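Local coordinates for LanC-like protein GCR2 (Arabidopsis thaliana, PDB 3T33) that binds zinc as a member of the LanC-like protein family and may take part in abscisic acid signalling, at residues A[240-244]-A[256-260]. Coordinates in Å, arbitrary orientation, origin at the centre of the assembly. Residue numbers count along the deposited sequence, not the author numbering.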
loop_
_atom_site.group_PDB
_atom_site.type_symbol
_atom_site.label_atom_id
_atom_site.label_comp_id
_atom_site.label_asym_id
_atom_site.label_seq_id
_atom_site.Cartn_x
_atom_site.Cartn_y
_atom_site.Cartn_z
ATOM N N MET A 240 7.871 -1.688 -11.812
ATOM C CA MET A 240 7.338 -0.731 -12.803
ATOM C C MET A 240 6.729 0.484 -12.100
ATOM O O MET A 240 6.989 1.645 -12.476
ATOM C CB MET A 240 6.267 -1.422 -13.650
ATOM C CG MET A 240 6.824 -2.645 -14.406
ATOM S SD MET A 240 8.318 -2.300 -15.368
ATOM C CE MET A 240 9.443 -3.510 -14.535
ATOM N N ASN A 241 5.974 0.189 -11.039
ATOM C CA ASN A 241 5.316 1.205 -10.224
ATOM C C ASN A 241 6.336 2.235 -9.809
ATOM O O ASN A 241 6.207 3.415 -10.168
ATOM C CB ASN A 241 4.586 0.609 -9.007
ATOM C CG ASN A 241 3.828 1.666 -8.198
ATOM O OD1 ASN A 241 4.168 1.983 -7.059
ATOM N ND2 ASN A 241 2.797 2.179 -8.773
ATOM N N VAL A 242 7.404 1.790 -9.154
ATOM C CA VAL A 242 8.448 2.745 -8.735
ATOM C C VAL A 242 9.024 3.507 -9.931
ATOM O O VAL A 242 9.312 4.708 -9.839
ATOM C CB VAL A 242 9.628 2.065 -7.939
ATOM C CG1 VAL A 242 10.427 3.124 -7.219
ATOM C CG2 VAL A 242 9.081 1.116 -6.868
ATOM N N LEU A 243 9.235 2.802 -11.048
ATOM C CA LEU A 243 9.858 3.442 -12.172
ATOM C C LEU A 243 8.967 4.534 -12.699
ATOM O O LEU A 243 9.457 5.588 -13.063
ATOM C CB LEU A 243 10.218 2.421 -13.256
ATOM C CG LEU A 243 11.370 1.462 -12.881
ATOM C CD1 LEU A 243 11.478 0.475 -14.003
ATOM C CD2 LEU A 243 12.745 2.203 -12.627
ATOM N N MET A 244 7.645 4.336 -12.669
ATOM C CA MET A 244 6.753 5.386 -13.201
ATOM C C MET A 244 6.792 6.644 -12.400
ATOM O O MET A 244 6.315 7.676 -12.852
ATOM C CB MET A 244 5.321 4.903 -13.374
ATOM C CG MET A 244 5.283 3.759 -14.391
ATOM S SD MET A 244 3.620 3.191 -14.718
ATOM C CE MET A 244 3.447 1.894 -13.472
ATOM N N VAL A 256 8.754 -0.004 -19.929
ATOM C CA VAL A 256 7.813 -0.105 -18.814
ATOM C C VAL A 256 6.438 -0.413 -19.382
ATOM O O VAL A 256 5.843 -1.422 -18.986
ATOM C CB VAL A 256 7.801 1.133 -17.931
ATOM C CG1 VAL A 256 6.753 0.984 -16.841
ATOM C CG2 VAL A 256 9.219 1.384 -17.328
ATOM N N LYS A 257 5.967 0.415 -20.329
ATOM C CA LYS A 257 4.690 0.135 -21.053
ATOM C C LYS A 257 4.688 -1.315 -21.516
ATOM O O LYS A 257 3.756 -2.079 -21.220
ATOM C CB LYS A 257 4.468 1.061 -22.266
ATOM C CG LYS A 257 3.969 2.421 -21.885
ATOM C CD LYS A 257 3.854 3.333 -23.086
ATOM C CE LYS A 257 3.509 4.773 -22.682
ATOM N NZ LYS A 257 3.595 5.760 -23.867
ATOM N N GLY A 258 5.787 -1.716 -22.146
ATOM C CA GLY A 258 5.901 -3.083 -22.684
ATOM C C GLY A 258 5.690 -4.199 -21.695
ATOM O O GLY A 258 4.941 -5.125 -21.946
ATOM N N THR A 259 6.376 -4.107 -20.561
ATOM C CA THR A 259 6.261 -5.101 -19.463
ATOM C C THR A 259 4.842 -5.148 -18.936
ATOM O O THR A 259 4.327 -6.209 -18.639
ATOM C CB THR A 259 7.252 -4.748 -18.334
ATOM O OG1 THR A 259 8.556 -4.648 -18.904
ATOM C CG2 THR A 259 7.275 -5.782 -17.257
ATOM N N LEU A 260 4.205 -3.985 -18.837
ATOM C CA LEU A 260 2.820 -3.944 -18.365
ATOM C C LEU A 260 1.817 -4.524 -19.394
ATOM O O LEU A 260 0.969 -5.312 -19.019
ATOM C CB LEU A 260 2.424 -2.537 -17.879
ATOM C CG LEU A 260 3.097 -1.958 -16.622
ATOM C CD1 LEU A 260 2.627 -0.578 -16.410
ATOM C CD2 LEU A 260 2.787 -2.792 -15.413
#
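Met240, on helix 236-244, marks the closest backbone approach of segments 240-244 and 256-260, its CA 6.1 Å from the CA of Val256. Its CA-to-CB bond points toward 256-260, and with chi1 and chi2 both m the chain places SD 3.9 Å from CG1 of Val256 and 4.0 Å from CB of Thr259, while Met240 CB lies 4.1 Å from CD2 of Leu260. Thr259 thus packs through carbon, and its OG1 is hydrogen-bonded to the carbonyl of Asp255 one turn back. The next two residues turn from the interface: Asn241 has its CA-to-CB bond directed away, and Val242 packs on helix 174-188. Leu243 returns to the contact, its CD1 4.1 Å from CG2 of Val256; both residues also touch Phe206 of helix 195-212, which closes that flank. The CA-to-CB bond of Met244 points sideways, but chi1 (m) sets CG 4.0 Å from Val256 CG1, and chi2 t with chi3 m carries CE to 3.9 Å from Leu260 CD1, with helix 291-305 adjoining through Thr297 and Ala301. Val256 therefore meets all three of Met240, Leu243 and Met244. The segment axes approach to 10.7 Å, and the 277 Å² buried is entirely van der Waals packing. Two successive helices, joined by a short connection and roughly antiparallel in these segments (151°), form a helical hairpin, the repeating unit of the LanC-like alpha/alpha barrel.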